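Local coordinates for protein phosphoserine aminotransferase SerC (Cytophaga hutchinsonii ATCC 33406, PDB 3FFR) that probably catalyses the pyridoxal-phosphate-dependent transamination between phosphoserine and 2-oxoglutarate in serine biosynthesis, at residues A[11-16]-A[338-343]; A[172-177]-A[266-271]; A[193-198]-A[250-255]; A[270-275]-A[298-303]; A[323-328]-A[351-356]. All coordinates share one frame; numbering follows the deposited sequence.

Overall arrangement
Contacts 1, 4 and 5 belong to one region, the five-stranded sheet and its helices; contacts 2 and 3 join helices 264-284 and 246-262 to loops of the seven-stranded sheet. Contacts 2 and 4, about 9 Å apart centre to centre, share Gln270 and Thr271 of helix 264-284. Asn341 ties contact 1 to both, with its ND2 2.9 Å from Thr271 O and its N 2.8 Å from Thr301 O. Contact 1 also meets contact 3, where Tyr16 N lies 2.8 Å from Gly194 O. Contact 1 holds Gly11 of the bound serine's pocket, which also includes Lys191, the pyridoxal-phosphate lysine. Contact 5 lies outermost, its centre about 24 Å from that of contact 3.

Contact 1 of 5, residues A[11-16]-A[338-343]; sequences GPSELY and RIANFP
Buried van der Waals packing, with one water bridge, joins Ser13, Gly11 and Tyr16 of the loop after strand 6-8 to Phe342 and Pro343, just past strand 336-340. Both strands belong to the five-stranded sheet of this aminotransferase, and the loop borders the bound serine through Gly11. Phe342 has CG anti to its carbonyl carbon (chi1 -60°), which starts the ring toward the loop. Ala340 CB of its own segment sits over the centre of one face, 3.8 Å above the plane. The ring edge receives Ser13 CB, 3.7 Å from Phe342 CD2, and Gly11 N, 4.2 Å from Phe342 CE2. Ser13 OG also lies against the ring, 3.7 Å from Phe342 CD2, and is hydrogen-bonded to Thr9 O. At the other end Tyr16 presents its edge to Pro343, with CE1 3.8 Å from Pro343 CB, the two side chains crossing at about a right angle. A water 2.9 Å from Tyr16 OH donates to Pro343 O. The backbone angles of Gly11 suit glycine, and the following peptide to Pro12 is cis. An alanine in place of Phe342 would probably leave a gap beside Ser13 and Gly11 and allow this edge of the serine pocket to shift. With no direct hydrogen bond between them, what these segments give each other is mainly fit of shape: a ring edge against a serine methylene, a proline against a tyrosine rim, a single water between.

Contact 2 of 5, residues A[172-177]-A[266-271]; sequences LPYPKF and GIRKQT
Arg268 leaves its helix with CG anti to the carbonyl carbon and then runs extended from CG to NE, a course that brings NE to the loop carbonyls; chi4 then places CZ. Tyr174 has CG anti to its backbone N (chi1 -178°), which sets its ring beside Arg268 CG and Thr271. Arg268 NE donates to Tyr174 O at 2.7 Å, with an N-H...O angle of 151°. The acceptor lies close to the guanidinium plane, whereas the nitrogen stands above the plane of the carbonyl. Arg268 NH2 adds a weak bond to Pro175 O at 3.3 Å and lies 3.0 Å from Pro173 O. Lys176 approaches from another direction: its CB rests over the centre of one guanidinium face, 3.7 Å from Arg268 CZ, while the chain beyond leads away. The contact ties a loop of the seven-stranded sheet, between strands 163-167 and 184-188, to helix 264-284 in the part of this class-V aminotransferase built on the five-stranded sheet. Arg268 NH1 also forms a salt bridge with Asp265, which would probably balance the arginine's charge and ease its closeness to Lys176. The Tyr174 ring crosses Arg268 at a slant, the ring and guanidinium planes 59° apart. Tyr174 CD1 is 3.7 Å from Thr271 CG2 and 3.9 Å from Arg268 CG, and Arg268 O sits at the ring edge. The tyrosine hydroxyl hydrogen-bonds to Glu272 of the same helix.

Contact 3 of 5, residues A[193-198]-A[250-255]; sequences FGLPAG and FLLGKV
The Phe193 ring meets Leu252 obliquely, its CD1 3.8 Å from Leu252 CD1, while the ring of Phe187 stacks with it from outside the two segments. Phe250, the other ring here, has Lys254 CG of its own helix above one face, offset toward the rim. The setting is the loop following Lys191, which carries pyridoxal phosphate, between strands 184-188 and 200-205 of the seven-stranded sheet of this class-V aminotransferase, a fold-type I enzyme; helix 246-262 packs against the loop. Leu195 carries much of the contact. With CG anti to its carbonyl carbon (chi1 -60°), it points its forked end at the helix. CD1 reaches the helix backbone itself, 3.6 Å from Leu252 N, and also meets Leu252 CB. The other branch, CD2, lies 3.7 Å from Val255 CG2 and 3.9 Å from Leu251 CB, so one leucine bridges residues one turn apart. Leu195 and Val255 slide past each other in opposite directions. All the touching residues are buried, and mainly apolar side chains meet, with no hydrogen bond between the segments. Helix 39-55 touches both Phe193 and Leu252 through Leu52, and Met247 of the second subunit packs on Pro196 at the dimer interface. At one end, Pro196 CD and Leu251 CD1 meet at 4.1 Å with their side chains at about a right angle; at the other, Val255 CG1 rests 3.6 Å from Phe193 O.

Contact 4 of 5, residues A[270-275]-A[298-303]; sequences QTEEKA and RSMTTI
Met300, deposited as selenomethionine, bends at chi2 (-79°), which sets SE 3.8 Å from Ala275 CB. Its first torsion, with CG anti to the carbonyl carbon, starts the chain toward the helix. Glu272 CG passes more loosely, 4.5 Å from Met300 SE. Thr271 faces the loop with its methyl, CG2 being 3.8 Å from Met300 O and 4.2 Å from Thr301 CG2. Ile303 CG1 is anti to the carbonyl carbon, and chi2 of 171° extends CD1 to 3.9 Å from Ala275 CA. These residues pack helix 264-284 against the start of strand 302-307, an inner strand of the five-stranded sheet. The turn leading into the strand is shaped by Ser299: its OG accepts from Thr301 N at 3.1 Å in an ST turn and from Thr302 N at 3.0 Å, with an N-H...O angle of 166°, in an ST motif. Asn341 ND2 bonds to both Thr271 O and Met300 O, linking helix and loop. A polyethylene glycol molecule, probably from crystallisation, lies close to the Met300 side chain.

Contact 5 of 5, residues A[323-328]-A[351-356]; sequences MAVGAG and HKLVQT
Strand 323-327 and helix 351-356 cross at 84°, their axes 10.0 Å apart at closest approach, with Met323 and Leu353 nearest in the backbone. Met323, a selenomethionine, makes most of the contact. Its chi2 is anti, and chi3 (-70°) bends CE toward the helix. SE comes 3.5 Å from Leu353 CA, and CE reaches tip to tip toward Thr356, 3.3 Å from OG1. CE also lies 3.8 Å from Lys352 CG, where the extended lysine chain runs past the selenium end. The threonine hydroxyl has a firm place: OG1 donates to Lys352 O at 2.7 Å, while Thr356 N bonds to the same oxygen from the opposite face of its plane. Farther along the strand, Val325 CG1 meets Leu353 CD1 at 3.9 Å, the two side chains crossing at an angle. Lys352 NZ reaches back to Phe321 O just before the strand. An alanine in place of Lys352 would remove the methylenes beside Met323 SE and CE, and would probably leave that side of the selenomethionine more mobile and Phe321 O without its ammonium partner. This is helix-on-sheet packing: helix 347-360 lies against the five-stranded sheet, nearly at a right angle to strand 323-327, which runs between strands 6-8 and 336-340. Leu353 rests on Ile339 of strand 336-340, helix 311-318 touches Val325 and Thr356 through Leu318, and Val354 packs on Ile278 of helix 264-284.

Contact 1 of 5, residues A[11-16]-A[338-343]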
# COMPACT_ATOMS: atom_id res chain seq x y z
N GLY A 11 3.23 3.72 -16.97
CA GLY A 11 2.84 3.46 -15.57
C GLY A 11 3.73 4.05 -14.50
O GLY A 11 4.94 3.81 -14.49
N PRO A 12 3.18 4.95 -13.66
CA PRO A 12 1.86 5.56 -13.74
C PRO A 12 1.57 6.12 -15.10
O PRO A 12 2.47 6.28 -15.93
CB PRO A 12 1.94 6.69 -12.70
CG PRO A 12 2.94 6.17 -11.69
CD PRO A 12 3.97 5.50 -12.54
N SER A 13 0.29 6.39 -15.36
CA SER A 13 -0.11 6.88 -16.68
C SER A 13 -1.39 7.70 -16.56
O SER A 13 -1.93 7.92 -15.48
CB SER A 13 -0.29 5.73 -17.68
OG SER A 13 -0.31 6.19 -19.04
N GLU A 14 -1.89 8.13 -17.71
CA GLU A 14 -3.11 8.91 -17.77
C GLU A 14 -4.23 8.16 -17.00
O GLU A 14 -4.44 6.96 -17.18
CB GLU A 14 -3.49 9.14 -19.24
CG GLU A 14 -4.48 10.22 -19.51
CD GLU A 14 -4.03 11.63 -19.14
OE1 GLU A 14 -2.81 11.96 -19.10
OE2 GLU A 14 -4.95 12.41 -18.91
N LEU A 15 -4.93 8.87 -16.10
CA LEU A 15 -6.02 8.23 -15.36
C LEU A 15 -7.20 7.94 -16.29
O LEU A 15 -7.49 8.67 -17.25
CB LEU A 15 -6.47 9.06 -14.15
CG LEU A 15 -5.37 9.44 -13.17
CD1 LEU A 15 -5.98 10.14 -11.92
CD2 LEU A 15 -4.55 8.25 -12.71
N TYR A 16 -7.90 6.86 -15.99
CA TYR A 16 -9.08 6.49 -16.72
C TYR A 16 -9.98 7.75 -16.68
O TYR A 16 -10.05 8.46 -15.66
CB TYR A 16 -9.74 5.24 -16.12
CG TYR A 16 -10.68 4.59 -17.08
CD1 TYR A 16 -10.20 3.73 -18.07
CD2 TYR A 16 -12.04 4.80 -17.00
CE1 TYR A 16 -11.06 3.12 -18.97
CE2 TYR A 16 -12.90 4.20 -17.90
CZ TYR A 16 -12.41 3.37 -18.88
OH TYR A 16 -13.27 2.77 -19.80
N ARG A 338 8.84 4.71 -25.34
CA ARG A 338 7.84 3.74 -24.92
C ARG A 338 6.50 4.48 -24.89
O ARG A 338 6.33 5.46 -24.13
CB ARG A 338 8.20 3.17 -23.56
CG ARG A 338 9.61 2.57 -23.48
CD ARG A 338 9.76 1.76 -22.19
NE ARG A 338 9.87 2.64 -21.02
CZ ARG A 338 9.66 2.25 -19.78
NH1 ARG A 338 9.23 1.02 -19.52
NH2 ARG A 338 9.79 3.12 -18.80
N ILE A 339 5.60 4.05 -25.75
CA ILE A 339 4.27 4.65 -25.89
C ILE A 339 3.23 3.74 -25.25
O ILE A 339 2.94 2.66 -25.74
CB ILE A 339 3.91 4.90 -27.37
CG1 ILE A 339 4.91 5.81 -28.06
CG2 ILE A 339 2.50 5.51 -27.46
CD1 ILE A 339 4.75 5.91 -29.60
N ALA A 340 2.68 4.20 -24.13
CA ALA A 340 1.61 3.49 -23.45
C ALA A 340 0.34 3.62 -24.30
O ALA A 340 0.02 4.69 -24.84
CB ALA A 340 1.37 4.04 -22.04
N ASN A 341 -0.33 2.49 -24.44
CA ASN A 341 -1.62 2.38 -25.14
C ASN A 341 -2.56 1.64 -24.22
O ASN A 341 -2.74 0.43 -24.33
CB ASN A 341 -1.46 1.63 -26.48
CG ASN A 341 -2.80 1.26 -27.13
OD1 ASN A 341 -3.83 1.96 -26.97
ND2 ASN A 341 -2.80 0.17 -27.88
N PHE A 342 -3.09 2.39 -23.27
CA PHE A 342 -3.96 1.86 -22.20
C PHE A 342 -5.43 2.28 -22.43
O PHE A 342 -5.69 3.22 -23.22
CB PHE A 342 -3.49 2.37 -20.84
CG PHE A 342 -2.07 1.97 -20.46
CD1 PHE A 342 -1.46 0.90 -21.03
CD2 PHE A 342 -1.41 2.64 -19.42
CE1 PHE A 342 -0.19 0.50 -20.66
CE2 PHE A 342 -0.15 2.24 -19.03
CZ PHE A 342 0.45 1.16 -19.67
N PRO A 343 -6.39 1.63 -21.72
CA PRO A 343 -7.80 2.02 -21.94
C PRO A 343 -8.06 3.49 -21.74
O PRO A 343 -8.96 4.05 -22.38
CB PRO A 343 -8.56 1.13 -20.96
CG PRO A 343 -7.70 -0.15 -20.95
CD PRO A 343 -6.29 0.38 -20.95
O HOH W 1 -11.70 2.49 -22.26

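Contact 2 of 5, residues A[172-177]-A[266-271]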
# COMPACT_ATOMS: atom_id res chain seq x y z
N LEU A 172 -2.96 -6.47 -18.50
CA LEU A 172 -4.35 -6.81 -18.15
C LEU A 172 -5.15 -5.50 -18.17
O LEU A 172 -4.69 -4.50 -17.62
CB LEU A 172 -4.40 -7.52 -16.78
CG LEU A 172 -5.63 -8.33 -16.39
CD1 LEU A 172 -5.78 -9.54 -17.31
CD2 LEU A 172 -5.55 -8.78 -14.92
N PRO A 173 -6.37 -5.51 -18.74
CA PRO A 173 -7.14 -6.63 -19.27
C PRO A 173 -7.04 -7.02 -20.73
O PRO A 173 -7.97 -7.63 -21.26
CB PRO A 173 -8.57 -6.17 -18.97
CG PRO A 173 -8.53 -4.66 -19.20
CD PRO A 173 -7.15 -4.25 -18.76
N TYR A 174 -5.94 -6.69 -21.39
CA TYR A 174 -5.73 -7.05 -22.81
C TYR A 174 -5.66 -8.58 -23.06
O TYR A 174 -6.45 -9.14 -23.82
CB TYR A 174 -4.56 -6.31 -23.44
CG TYR A 174 -4.47 -6.70 -24.88
CD1 TYR A 174 -5.44 -6.26 -25.80
CD2 TYR A 174 -3.46 -7.55 -25.33
CE1 TYR A 174 -5.37 -6.67 -27.15
CE2 TYR A 174 -3.39 -7.95 -26.65
CZ TYR A 174 -4.34 -7.52 -27.56
OH TYR A 174 -4.23 -7.95 -28.89
N PRO A 175 -4.67 -9.27 -22.46
CA PRO A 175 -4.70 -10.73 -22.66
C PRO A 175 -5.94 -11.38 -22.13
O PRO A 175 -6.47 -10.99 -21.10
CB PRO A 175 -3.50 -11.21 -21.85
CG PRO A 175 -3.30 -10.13 -20.80
CD PRO A 175 -3.60 -8.87 -21.53
N LYS A 176 -6.37 -12.40 -22.87
CA LYS A 176 -7.52 -13.20 -22.47
C LYS A 176 -7.01 -14.58 -22.12
O LYS A 176 -6.81 -15.46 -22.97
CB LYS A 176 -8.59 -13.27 -23.56
CG LYS A 176 -9.85 -13.96 -23.03
CD LYS A 176 -11.02 -13.98 -23.99
CE LYS A 176 -12.25 -14.57 -23.31
NZ LYS A 176 -12.00 -15.95 -22.84
N PHE A 177 -6.78 -14.78 -20.83
CA PHE A 177 -6.22 -16.04 -20.36
C PHE A 177 -7.16 -17.21 -20.39
O PHE A 177 -8.38 -17.06 -20.29
CB PHE A 177 -5.61 -15.90 -18.94
CG PHE A 177 -4.44 -14.94 -18.89
CD1 PHE A 177 -3.19 -15.34 -19.38
CD2 PHE A 177 -4.60 -13.66 -18.43
CE1 PHE A 177 -2.13 -14.48 -19.42
CE2 PHE A 177 -3.52 -12.78 -18.44
CZ PHE A 177 -2.28 -13.19 -18.94
N GLY A 266 -14.49 -5.54 -26.18
CA GLY A 266 -14.62 -4.23 -26.80
C GLY A 266 -13.36 -3.42 -26.55
O GLY A 266 -12.87 -2.73 -27.44
N ILE A 267 -12.86 -3.48 -25.30
CA ILE A 267 -11.65 -2.74 -24.92
C ILE A 267 -10.46 -3.29 -25.73
O ILE A 267 -9.60 -2.55 -26.19
CB ILE A 267 -11.42 -2.77 -23.40
CG1 ILE A 267 -12.55 -1.99 -22.73
CG2 ILE A 267 -10.10 -2.12 -23.00
CD1 ILE A 267 -12.61 -2.06 -21.23
N ARG A 268 -10.43 -4.60 -25.87
CA ARG A 268 -9.37 -5.26 -26.65
C ARG A 268 -9.31 -4.75 -28.09
O ARG A 268 -8.24 -4.50 -28.63
CB ARG A 268 -9.52 -6.78 -26.65
CG ARG A 268 -9.14 -7.40 -25.34
CD ARG A 268 -9.44 -8.91 -25.20
NE ARG A 268 -9.16 -9.34 -23.84
CZ ARG A 268 -10.04 -9.86 -22.99
NH1 ARG A 268 -11.27 -10.13 -23.35
NH2 ARG A 268 -9.63 -10.13 -21.77
N LYS A 269 -10.48 -4.60 -28.69
CA LYS A 269 -10.56 -4.09 -30.06
C LYS A 269 -10.07 -2.65 -30.15
O LYS A 269 -9.42 -2.25 -31.13
CB LYS A 269 -12.00 -4.21 -30.59
CG LYS A 269 -12.43 -5.66 -30.82
CD LYS A 269 -13.87 -5.77 -31.38
N GLN A 270 -10.38 -1.89 -29.11
CA GLN A 270 -10.01 -0.47 -29.02
C GLN A 270 -8.48 -0.38 -28.88
O GLN A 270 -7.82 0.47 -29.48
CB GLN A 270 -10.76 0.23 -27.90
CG GLN A 270 -12.21 0.47 -28.26
CD GLN A 270 -13.08 0.98 -27.14
OE1 GLN A 270 -12.69 0.96 -25.97
NE2 GLN A 270 -14.29 1.38 -27.48
N THR A 271 -7.95 -1.26 -28.05
CA THR A 271 -6.50 -1.35 -27.84
C THR A 271 -5.80 -1.64 -29.19
O THR A 271 -4.83 -1.00 -29.58
CB THR A 271 -6.18 -2.45 -26.77
OG1 THR A 271 -6.72 -2.05 -25.49
CG2 THR A 271 -4.66 -2.74 -26.70

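Contact 3 of 5, residues A[193-198]-A[250-255]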
# COMPACT_ATOMS: atom_id res chain seq x y z
N PHE A 193 -5.35 -0.22 -15.80
CA PHE A 193 -6.58 0.08 -15.04
C PHE A 193 -6.78 1.58 -14.79
O PHE A 193 -7.87 2.02 -14.39
CB PHE A 193 -6.75 -0.81 -13.80
CG PHE A 193 -7.19 -2.20 -14.16
CD1 PHE A 193 -8.53 -2.48 -14.33
CD2 PHE A 193 -6.28 -3.20 -14.38
CE1 PHE A 193 -8.95 -3.75 -14.70
CE2 PHE A 193 -6.69 -4.50 -14.75
CZ PHE A 193 -8.03 -4.76 -14.90
N GLY A 194 -5.74 2.37 -15.08
CA GLY A 194 -5.87 3.83 -15.08
C GLY A 194 -6.17 4.51 -13.75
O GLY A 194 -6.89 5.53 -13.69
N LEU A 195 -5.64 3.92 -12.68
CA LEU A 195 -5.81 4.48 -11.35
C LEU A 195 -4.50 5.05 -10.85
O LEU A 195 -3.43 4.69 -11.36
CB LEU A 195 -6.29 3.41 -10.34
CG LEU A 195 -7.61 2.68 -10.60
CD1 LEU A 195 -8.03 1.92 -9.29
CD2 LEU A 195 -8.70 3.64 -11.05
N PRO A 196 -4.54 5.94 -9.83
CA PRO A 196 -3.28 6.27 -9.19
C PRO A 196 -2.67 5.01 -8.58
O PRO A 196 -3.37 4.10 -8.23
CB PRO A 196 -3.70 7.20 -8.05
CG PRO A 196 -4.96 7.81 -8.51
CD PRO A 196 -5.67 6.63 -9.18
N ALA A 197 -1.35 4.97 -8.47
CA ALA A 197 -0.70 3.82 -7.83
C ALA A 197 -1.15 3.75 -6.34
O ALA A 197 -1.52 4.75 -5.72
CB ALA A 197 0.84 3.89 -7.96
N GLY A 198 -1.04 2.53 -5.82
CA GLY A 198 -1.38 2.19 -4.44
C GLY A 198 -2.25 0.97 -4.25
O GLY A 198 -2.81 0.76 -3.17
N PHE A 250 -12.28 1.44 -4.08
CA PHE A 250 -13.49 2.14 -4.53
C PHE A 250 -13.38 2.51 -6.00
O PHE A 250 -14.25 2.21 -6.84
CB PHE A 250 -13.70 3.42 -3.72
CG PHE A 250 -14.91 4.21 -4.13
CD1 PHE A 250 -16.18 3.86 -3.65
CD2 PHE A 250 -14.79 5.32 -4.94
CE1 PHE A 250 -17.29 4.60 -3.99
CE2 PHE A 250 -15.91 6.06 -5.29
CZ PHE A 250 -17.16 5.69 -4.82
N LEU A 251 -12.27 3.15 -6.34
CA LEU A 251 -12.07 3.61 -7.71
C LEU A 251 -12.01 2.42 -8.66
O LEU A 251 -12.51 2.48 -9.78
CB LEU A 251 -10.80 4.45 -7.85
CG LEU A 251 -10.76 5.82 -7.17
CD1 LEU A 251 -9.34 6.39 -7.34
CD2 LEU A 251 -11.86 6.78 -7.74
N LEU A 252 -11.40 1.33 -8.20
CA LEU A 252 -11.29 0.13 -9.05
C LEU A 252 -12.67 -0.46 -9.39
O LEU A 252 -12.94 -0.89 -10.52
CB LEU A 252 -10.37 -0.94 -8.43
CG LEU A 252 -10.04 -2.15 -9.32
CD1 LEU A 252 -9.35 -1.76 -10.65
CD2 LEU A 252 -9.18 -3.17 -8.52
N GLY A 253 -13.54 -0.50 -8.41
CA GLY A 253 -14.89 -1.02 -8.63
C GLY A 253 -15.66 -0.13 -9.59
O GLY A 253 -16.40 -0.61 -10.43
N LYS A 254 -15.45 1.18 -9.48
CA LYS A 254 -16.14 2.12 -10.37
C LYS A 254 -15.62 2.00 -11.81
O LYS A 254 -16.39 1.94 -12.78
CB LYS A 254 -15.99 3.56 -9.88
CG LYS A 254 -16.72 3.88 -8.58
CD LYS A 254 -18.24 3.70 -8.69
CE LYS A 254 -18.96 4.11 -7.43
NZ LYS A 254 -20.44 3.96 -7.57
N VAL A 255 -14.30 1.99 -11.95
CA VAL A 255 -13.68 1.91 -13.30
C VAL A 255 -13.96 0.59 -13.96
O VAL A 255 -14.26 0.51 -15.16
CB VAL A 255 -12.15 2.19 -13.23
CG1 VAL A 255 -11.41 1.75 -14.50
CG2 VAL A 255 -11.92 3.70 -12.92

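Contact 4 of 5, residues A[270-275]-A[298-303]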
# COMPACT_ATOMS: atom_id res chain seq x y z
N GLN A 270 -10.38 -1.89 -29.11
CA GLN A 270 -10.01 -0.47 -29.02
C GLN A 270 -8.48 -0.38 -28.88
O GLN A 270 -7.82 0.47 -29.48
CB GLN A 270 -10.76 0.23 -27.90
CG GLN A 270 -12.21 0.47 -28.26
CD GLN A 270 -13.08 0.98 -27.14
OE1 GLN A 270 -12.69 0.96 -25.97
NE2 GLN A 270 -14.29 1.38 -27.48
N THR A 271 -7.95 -1.26 -28.05
CA THR A 271 -6.50 -1.35 -27.84
C THR A 271 -5.80 -1.64 -29.19
O THR A 271 -4.83 -1.00 -29.58
CB THR A 271 -6.18 -2.45 -26.77
OG1 THR A 271 -6.72 -2.05 -25.49
CG2 THR A 271 -4.66 -2.74 -26.70
N GLU A 272 -6.34 -2.60 -29.90
CA GLU A 272 -5.77 -3.03 -31.20
C GLU A 272 -5.85 -1.93 -32.25
O GLU A 272 -4.93 -1.71 -33.04
CB GLU A 272 -6.45 -4.30 -31.68
CG GLU A 272 -5.99 -5.49 -30.89
CD GLU A 272 -6.91 -6.67 -30.89
OE1 GLU A 272 -8.00 -6.62 -31.52
OE2 GLU A 272 -6.52 -7.67 -30.25
N GLU A 273 -6.95 -1.18 -32.25
CA GLU A 273 -7.11 -0.11 -33.22
C GLU A 273 -6.08 1.02 -33.02
O GLU A 273 -5.53 1.58 -33.98
CB GLU A 273 -8.52 0.45 -33.12
CG GLU A 273 -8.84 1.47 -34.13
CD GLU A 273 -10.27 1.94 -34.02
OE1 GLU A 273 -10.89 1.71 -32.94
OE2 GLU A 273 -10.74 2.56 -35.01
N LYS A 274 -5.84 1.35 -31.75
CA LYS A 274 -4.82 2.36 -31.40
C LYS A 274 -3.41 1.87 -31.72
O LYS A 274 -2.58 2.62 -32.25
CB LYS A 274 -4.89 2.74 -29.92
CG LYS A 274 -6.07 3.62 -29.59
CD LYS A 274 -6.16 3.91 -28.12
CE LYS A 274 -6.79 2.77 -27.35
NZ LYS A 274 -6.42 2.78 -25.88
N ALA A 275 -3.16 0.61 -31.43
CA ALA A 275 -1.82 0.03 -31.69
C ALA A 275 -1.53 0.07 -33.20
O ALA A 275 -0.42 0.37 -33.65
CB ALA A 275 -1.73 -1.43 -31.15
N ARG A 298 5.59 -8.32 -30.14
CA ARG A 298 5.54 -6.91 -29.81
C ARG A 298 4.32 -6.62 -28.96
O ARG A 298 3.20 -7.08 -29.27
CB ARG A 298 5.49 -6.07 -31.08
CG ARG A 298 6.75 -6.14 -31.91
CD ARG A 298 6.57 -5.38 -33.20
NE ARG A 298 7.69 -5.67 -34.09
CZ ARG A 298 7.67 -5.48 -35.40
NH1 ARG A 298 6.57 -5.03 -35.96
NH2 ARG A 298 8.72 -5.82 -36.13
N SER A 299 4.53 -5.87 -27.89
CA SER A 299 3.43 -5.52 -26.99
C SER A 299 2.38 -4.65 -27.62
O SER A 299 2.71 -3.71 -28.35
CB SER A 299 3.97 -4.78 -25.75
OG SER A 299 2.91 -4.39 -24.88
N MSE A 300 1.12 -4.97 -27.36
CA MSE A 300 -0.00 -4.13 -27.81
C MSE A 300 -0.29 -2.95 -26.86
O MSE A 300 -0.97 -1.98 -27.23
CB MSE A 300 -1.27 -4.99 -27.96
CG MSE A 300 -1.23 -6.07 -28.96
SE MSE A 300 -1.51 -5.23 -30.75
CE MSE A 300 -1.69 -6.88 -31.77
N THR A 301 0.21 -3.03 -25.61
CA THR A 301 -0.08 -2.05 -24.54
C THR A 301 1.04 -1.08 -24.18
O THR A 301 0.80 0.05 -23.72
CB THR A 301 -0.59 -2.75 -23.26
OG1 THR A 301 0.36 -3.74 -22.82
CG2 THR A 301 -1.93 -3.42 -23.53
N THR A 302 2.27 -1.54 -24.38
CA THR A 302 3.43 -0.68 -24.17
C THR A 302 4.35 -0.86 -25.38
O THR A 302 5.15 -1.79 -25.45
CB THR A 302 4.17 -1.02 -22.88
OG1 THR A 302 4.71 -2.34 -22.96
CG2 THR A 302 3.24 -0.93 -21.63
N ILE A 303 4.18 0.05 -26.34
CA ILE A 303 4.88 -0.02 -27.64
C ILE A 303 6.24 0.65 -27.57
O ILE A 303 6.35 1.85 -27.34
CB ILE A 303 3.99 0.57 -28.77
CG1 ILE A 303 2.64 -0.19 -28.81
CG2 ILE A 303 4.69 0.54 -30.13
CD1 ILE A 303 1.57 0.44 -29.73

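Contact 5 of 5, residues A[323-328]-A[351-356]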
# COMPACT_ATOMS: atom_id res chain seq x y z
N MSE A 323 1.17 16.76 -24.89
CA MSE A 323 1.39 15.31 -24.89
C MSE A 323 2.83 14.98 -24.50
O MSE A 323 3.73 15.81 -24.62
CB MSE A 323 1.10 14.70 -26.27
CG MSE A 323 -0.36 14.88 -26.71
SE MSE A 323 -0.75 14.08 -28.41
CE MSE A 323 0.25 15.30 -29.55
N ALA A 324 2.99 13.77 -23.99
CA ALA A 324 4.32 13.24 -23.67
C ALA A 324 4.32 11.72 -23.82
O ALA A 324 3.31 11.08 -23.59
CB ALA A 324 4.75 13.62 -22.24
N VAL A 325 5.46 11.20 -24.25
CA VAL A 325 5.68 9.75 -24.36
C VAL A 325 6.78 9.37 -23.35
O VAL A 325 7.50 10.22 -22.85
CB VAL A 325 6.09 9.31 -25.79
CG1 VAL A 325 5.02 9.76 -26.77
CG2 VAL A 325 7.46 9.84 -26.17
N GLY A 326 6.87 8.09 -23.06
CA GLY A 326 7.93 7.64 -22.19
C GLY A 326 9.23 7.49 -22.93
O GLY A 326 9.28 7.25 -24.13
N ALA A 327 10.31 7.67 -22.17
CA ALA A 327 11.65 7.33 -22.65
C ALA A 327 11.91 5.86 -22.39
O ALA A 327 11.22 5.21 -21.60
CB ALA A 327 12.70 8.16 -21.91
N GLY A 328 12.88 5.34 -23.13
CA GLY A 328 13.34 3.98 -22.95
C GLY A 328 13.72 3.72 -21.50
O GLY A 328 14.08 4.61 -20.73
N HIS A 351 -4.62 9.35 -32.14
CA HIS A 351 -4.63 9.94 -33.45
C HIS A 351 -3.87 11.26 -33.42
O HIS A 351 -3.10 11.56 -34.33
CB HIS A 351 -6.05 10.16 -33.96
CG HIS A 351 -6.12 10.57 -35.40
ND1 HIS A 351 -6.05 11.88 -35.80
CD2 HIS A 351 -6.21 9.83 -36.53
CE1 HIS A 351 -6.12 11.94 -37.12
NE2 HIS A 351 -6.21 10.71 -37.58
N LYS A 352 -4.12 12.05 -32.39
CA LYS A 352 -3.44 13.34 -32.25
C LYS A 352 -1.95 13.14 -32.06
O LYS A 352 -1.13 13.84 -32.66
CB LYS A 352 -3.99 14.18 -31.11
CG LYS A 352 -3.25 15.52 -30.92
CD LYS A 352 -3.78 16.30 -29.71
CE LYS A 352 -3.05 17.66 -29.50
NZ LYS A 352 -3.49 18.38 -28.25
N LEU A 353 -1.60 12.14 -31.26
CA LEU A 353 -0.19 11.83 -31.03
C LEU A 353 0.51 11.45 -32.34
O LEU A 353 1.57 11.99 -32.68
CB LEU A 353 -0.01 10.68 -30.01
CG LEU A 353 1.44 10.23 -29.79
CD1 LEU A 353 2.31 11.27 -29.11
CD2 LEU A 353 1.42 8.91 -28.94
N VAL A 354 -0.10 10.53 -33.08
CA VAL A 354 0.51 10.02 -34.32
C VAL A 354 0.62 11.13 -35.37
O VAL A 354 1.64 11.28 -36.06
CB VAL A 354 -0.22 8.77 -34.86
CG1 VAL A 354 0.29 8.38 -36.27
CG2 VAL A 354 -0.02 7.59 -33.88
N GLN A 355 -0.41 11.95 -35.45
CA GLN A 355 -0.41 13.01 -36.45
C GLN A 355 0.66 14.03 -36.14
O GLN A 355 1.32 14.57 -37.04
CB GLN A 355 -1.77 13.70 -36.52
CG GLN A 355 -1.75 15.00 -37.30
CD GLN A 355 -3.07 15.73 -37.18
OE1 GLN A 355 -4.09 15.29 -37.73
NE2 GLN A 355 -3.07 16.86 -36.44
N THR A 356 0.83 14.28 -34.86
CA THR A 356 1.79 15.28 -34.40
C THR A 356 3.19 14.75 -34.65
O THR A 356 4.07 15.46 -35.14
CB THR A 356 1.56 15.66 -32.93
OG1 THR A 356 0.23 16.18 -32.78
CG2 THR A 356 2.57 16.69 -32.47